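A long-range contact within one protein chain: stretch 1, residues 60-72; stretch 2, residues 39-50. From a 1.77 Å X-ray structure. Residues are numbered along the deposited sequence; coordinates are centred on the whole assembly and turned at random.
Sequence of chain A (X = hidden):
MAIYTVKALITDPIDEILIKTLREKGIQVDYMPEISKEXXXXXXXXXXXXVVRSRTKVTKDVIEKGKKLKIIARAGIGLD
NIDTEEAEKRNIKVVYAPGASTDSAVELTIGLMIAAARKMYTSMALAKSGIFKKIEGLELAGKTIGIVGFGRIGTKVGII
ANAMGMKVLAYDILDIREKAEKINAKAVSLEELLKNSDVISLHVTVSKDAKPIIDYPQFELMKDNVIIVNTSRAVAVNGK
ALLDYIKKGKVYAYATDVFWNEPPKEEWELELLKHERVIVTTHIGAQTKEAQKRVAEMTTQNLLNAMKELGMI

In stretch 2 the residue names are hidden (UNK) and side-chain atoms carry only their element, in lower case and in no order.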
# COMPACT_ATOMS: atom_id res chain seq x y z
N LYS A 60 9.39 11.82 -37.61
CA LYS A 60 9.56 12.93 -38.54
C LYS A 60 9.14 12.60 -39.97
O LYS A 60 8.43 13.38 -40.61
CB LYS A 60 11.01 13.40 -38.52
CG LYS A 60 11.32 14.57 -39.45
CD LYS A 60 12.75 15.06 -39.26
CE LYS A 60 13.76 13.94 -39.47
NZ LYS A 60 15.16 14.38 -39.23
N ASP A 61 9.56 11.45 -40.47
CA ASP A 61 9.23 11.04 -41.83
C ASP A 61 7.73 10.79 -42.01
O ASP A 61 7.19 10.98 -43.09
CB ASP A 61 10.02 9.79 -42.23
CG ASP A 61 9.49 8.53 -41.57
OD1 ASP A 61 9.38 8.52 -40.33
OD2 ASP A 61 9.20 7.56 -42.29
N VAL A 62 7.07 10.36 -40.94
CA VAL A 62 5.63 10.11 -41.00
C VAL A 62 4.89 11.43 -41.15
O VAL A 62 3.94 11.54 -41.93
CB VAL A 62 5.13 9.40 -39.72
CG1 VAL A 62 3.61 9.23 -39.79
CG2 VAL A 62 5.80 8.04 -39.58
N ILE A 63 5.32 12.44 -40.39
CA ILE A 63 4.71 13.75 -40.43
C ILE A 63 4.93 14.42 -41.78
O ILE A 63 4.04 15.07 -42.33
CB ILE A 63 5.27 14.67 -39.31
CG1 ILE A 63 4.82 14.15 -37.94
CG2 ILE A 63 4.81 16.10 -39.52
CD1 ILE A 63 5.39 14.92 -36.77
N GLU A 64 6.14 14.27 -42.33
CA GLU A 64 6.47 14.86 -43.62
C GLU A 64 5.55 14.30 -44.70
O GLU A 64 5.08 15.03 -45.57
CB GLU A 64 7.93 14.58 -43.97
CG GLU A 64 8.93 15.13 -42.96
CD GLU A 64 10.37 14.87 -43.35
OE1 GLU A 64 10.74 13.69 -43.52
OE2 GLU A 64 11.13 15.85 -43.50
N LYS A 65 5.30 12.99 -44.63
CA LYS A 65 4.44 12.32 -45.59
C LYS A 65 2.98 12.73 -45.38
O LYS A 65 2.19 12.75 -46.32
CB LYS A 65 4.59 10.80 -45.45
CG LYS A 65 3.99 10.00 -46.59
CD LYS A 65 4.68 10.33 -47.91
CE LYS A 65 4.14 9.49 -49.05
NZ LYS A 65 4.42 8.04 -48.85
N GLY A 66 2.63 13.04 -44.14
CA GLY A 66 1.27 13.46 -43.84
C GLY A 66 1.08 14.92 -44.19
O GLY A 66 0.97 15.77 -43.31
N LYS A 67 1.04 15.21 -45.49
CA LYS A 67 0.90 16.57 -45.98
C LYS A 67 -0.40 17.28 -45.58
O LYS A 67 -0.47 18.51 -45.58
CB LYS A 67 1.03 16.59 -47.51
CG LYS A 67 2.37 16.08 -48.02
CD LYS A 67 2.45 16.16 -49.54
CE LYS A 67 1.42 15.25 -50.21
NZ LYS A 67 1.49 15.32 -51.70
N LYS A 68 -1.43 16.51 -45.22
CA LYS A 68 -2.70 17.10 -44.83
C LYS A 68 -2.94 17.08 -43.32
O LYS A 68 -3.97 17.57 -42.85
CB LYS A 68 -3.86 16.37 -45.52
CG LYS A 68 -3.88 16.52 -47.03
CD LYS A 68 -5.03 15.75 -47.66
CE LYS A 68 -6.38 16.27 -47.19
NZ LYS A 68 -7.50 15.52 -47.81
N LEU A 69 -2.00 16.52 -42.57
CA LEU A 69 -2.14 16.44 -41.12
C LEU A 69 -2.32 17.80 -40.44
O LEU A 69 -1.55 18.73 -40.67
CB LEU A 69 -0.92 15.74 -40.51
CG LEU A 69 -0.84 14.22 -40.63
CD1 LEU A 69 0.47 13.73 -40.03
CD2 LEU A 69 -2.03 13.58 -39.92
N LYS A 70 -3.35 17.89 -39.61
CA LYS A 70 -3.67 19.12 -38.88
C LYS A 70 -3.73 18.84 -37.38
O LYS A 70 -3.52 19.74 -36.56
CB LYS A 70 -5.01 19.68 -39.35
CG LYS A 70 -5.05 20.02 -40.83
CD LYS A 70 -6.45 20.36 -41.29
CE LYS A 70 -6.49 20.66 -42.78
NZ LYS A 70 -6.03 19.50 -43.60
N ILE A 71 -4.04 17.60 -37.02
CA ILE A 71 -4.13 17.21 -35.61
C ILE A 71 -3.57 15.81 -35.40
O ILE A 71 -3.85 14.90 -36.18
CB ILE A 71 -5.59 17.20 -35.10
CG1 ILE A 71 -6.24 18.57 -35.27
CG2 ILE A 71 -5.62 16.81 -33.62
CD1 ILE A 71 -7.71 18.60 -34.89
N ILE A 72 -2.77 15.67 -34.35
CA ILE A 72 -2.19 14.38 -33.98
C ILE A 72 -2.73 14.12 -32.58
O ILE A 72 -2.54 14.93 -31.67
CB ILE A 72 -0.65 14.43 -33.91
CG1 ILE A 72 -0.07 14.58 -35.31
CG2 ILE A 72 -0.12 13.17 -33.25
CD1 ILE A 72 1.45 14.75 -35.33
N UNK A 39 2.60 0.48 -44.67
CA UNK A 39 1.29 0.89 -45.18
C UNK A 39 0.91 2.27 -44.65
O UNK A 39 0.27 3.05 -45.34
o UNK A 39 -0.20 -0.47 -47.57
c UNK A 39 -1.14 0.08 -45.44
c UNK A 39 0.23 -0.14 -44.80
c UNK A 39 -1.11 0.14 -46.96
o UNK A 39 -2.00 0.78 -47.56
N UNK A 40 1.31 2.56 -43.41
CA UNK A 40 1.01 3.86 -42.81
C UNK A 40 1.59 4.98 -43.65
O UNK A 40 0.91 5.95 -43.98
c UNK A 40 -0.06 5.64 -40.53
c UNK A 40 1.57 3.94 -41.39
c UNK A 40 2.08 5.21 -39.32
c UNK A 40 1.42 5.28 -40.68
N UNK A 41 2.87 4.84 -44.01
CA UNK A 41 3.54 5.84 -44.82
C UNK A 41 2.88 5.99 -46.18
O UNK A 41 2.87 7.08 -46.76
c UNK A 41 6.09 7.03 -43.42
c UNK A 41 5.01 5.45 -45.02
c UNK A 41 7.28 4.95 -44.12
c UNK A 41 5.93 5.57 -43.80
N UNK A 42 2.31 4.91 -46.69
CA UNK A 42 1.67 4.94 -48.00
C UNK A 42 0.35 5.71 -48.01
O UNK A 42 -0.03 6.27 -49.04
c UNK A 42 2.70 2.76 -48.79
c UNK A 42 1.42 3.52 -48.52
n UNK A 42 2.77 1.52 -48.30
o UNK A 42 3.62 3.27 -49.43
N UNK A 43 -0.34 5.75 -46.88
CA UNK A 43 -1.64 6.42 -46.83
C UNK A 43 -1.79 7.62 -45.90
O UNK A 43 -2.81 8.30 -45.95
c UNK A 43 -3.74 4.09 -44.51
c UNK A 43 -2.71 4.23 -47.41
c UNK A 43 -2.76 5.42 -46.47
c UNK A 43 -2.59 4.95 -45.02
N UNK A 44 -0.80 7.88 -45.05
CA UNK A 44 -0.91 8.99 -44.11
C UNK A 44 -1.20 10.34 -44.79
O UNK A 44 -1.83 11.21 -44.19
c UNK A 44 0.15 10.20 -42.17
c UNK A 44 1.57 9.47 -44.11
c UNK A 44 0.37 9.13 -43.24
c UNK A 44 -1.05 9.93 -41.27
N UNK A 45 -0.75 10.49 -46.03
CA UNK A 45 -0.98 11.73 -46.74
C UNK A 45 -2.43 12.08 -47.01
O UNK A 45 -2.73 13.20 -47.40
N UNK A 46 -3.33 11.13 -46.80
CA UNK A 46 -4.75 11.37 -47.06
C UNK A 46 -5.54 11.81 -45.83
O UNK A 46 -6.75 12.01 -45.92
c UNK A 46 -5.42 10.11 -47.61
c UNK A 46 -4.61 9.44 -48.70
o UNK A 46 -4.12 10.10 -49.62
n UNK A 46 -4.49 8.12 -48.62
N UNK A 47 -4.87 11.98 -44.70
CA UNK A 47 -5.60 12.33 -43.48
C UNK A 47 -5.31 13.67 -42.83
O UNK A 47 -4.18 14.17 -42.85
c UNK A 47 -7.19 9.48 -42.81
c UNK A 47 -6.71 7.37 -43.85
c UNK A 47 -7.62 8.24 -43.27
c UNK A 47 -5.38 7.72 -43.97
c UNK A 47 -5.85 9.86 -42.91
o UNK A 47 -7.12 6.14 -44.31
c UNK A 47 -4.95 8.96 -43.50
c UNK A 47 -5.38 11.22 -42.44
N UNK A 48 -6.35 14.23 -42.22
CA UNK A 48 -6.29 15.51 -41.52
C UNK A 48 -5.98 15.24 -40.05
O UNK A 48 -5.41 16.09 -39.36
o UNK A 48 -7.60 17.32 -43.67
c UNK A 48 -8.13 16.42 -43.00
o UNK A 48 -9.04 15.67 -43.42
c UNK A 48 -7.65 16.21 -41.58
N UNK A 49 -6.38 14.06 -39.59
CA UNK A 49 -6.20 13.67 -38.20
C UNK A 49 -5.67 12.24 -38.08
O UNK A 49 -6.07 11.36 -38.83
c UNK A 49 -7.33 13.32 -35.98
c UNK A 49 -8.18 15.10 -37.54
c UNK A 49 -7.54 13.71 -37.44
c UNK A 49 -9.61 15.17 -37.03
N UNK A 50 -4.75 12.03 -37.14
CA UNK A 50 -4.22 10.69 -36.89
C UNK A 50 -4.36 10.47 -35.39
O UNK A 50 -4.07 11.37 -34.60
c UNK A 50 -2.28 9.10 -37.13
c UNK A 50 -0.84 8.84 -37.55
c UNK A 50 -1.85 11.47 -36.45
c UNK A 50 -2.73 10.56 -37.30
O HOH W 1 -1.79 13.93 -44.10
O HOH W 2 -9.28 15.00 -45.90

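Position 39 carries three carbons in a row, the third bearing two oxygens, and stays out of reach of stretch 1: Glu39, a helical residue that takes no part in the contact. Position 40 has four carbons forked at the second; one tip lies 4.3 Å from Val62 CG1. This is Leu40. Position 41 repeats that fork, and one tip settles over the neighbouring helix, 3.9 Å from Val62 CA. That makes it Leu41, and its carbonyl O accepts a hydrogen bond from Lys65 NZ at 2.8 Å, so the lysine bridges the two helices.

Position 42 shows two carbons, the second with one oxygen and one nitrogen, pointing away: Asn42. At position 43 four carbons fork at the first, one arm two carbons long, also away; this is Ile43. Position 44 has the same beta-branched pattern but points toward stretch 1, with a carbon 3.5 Å from Lys65 CG. It is Ile44, and its CG1 also sits 4.3 Å from Val62 CG1.

Position 45 has no side-chain atoms, so it is Gly45. Its CA comes 4.1 Å from Gly66 CA and 3.4 Å from Lys65 O; a CB here would sit tightly, 3.2 Å from Lys65 O. Position 46, two carbons ending in one oxygen and one nitrogen, points away: Asn46. Position 47 has one carbon, then a six-carbon ring bearing an oxygen, also turned away. It is Tyr47, and it meets stretch 1 through its backbone, its O joined to Lys68 N by water 1, which also donates to Ile44 O.

Position 48 has two carbons, the second carrying two oxygens, one 2.7 Å from Lys70 NZ in a salt bridge: Asp48. Water 2 links its OD2 to Lys68 NZ. Position 49, four carbons forked at the first with one longer arm, packs a carbon 4.1 Å from Ile71 CB; it is Ile49. Position 50 has the same branching, with a carbon 3.8 Å from Ile72 CG1, and is Ile50.

The contact joins two helix-to-strand segments running the same way. The helix axes approach to 9.2 Å at 30°, with Val62 among Leu40, Leu41 and Ile44. Paired glycines then let the backbones close in. Asp48 O accepts from both Lys70 N (2.7 Å) and Ile71 N (3.1 Å), and Ile50 N donates to Ile71 O (3.2 Å), setting the parallel register: Ile49 and Ile71 share one sheet face, Ile50 and Ile72 the other. The rule: apolar side chains where helices face, glycines where chains turn from helix toward strand, an anchored strand start.

Stretch 2, residues 39-50: ELLNIIGNYDII
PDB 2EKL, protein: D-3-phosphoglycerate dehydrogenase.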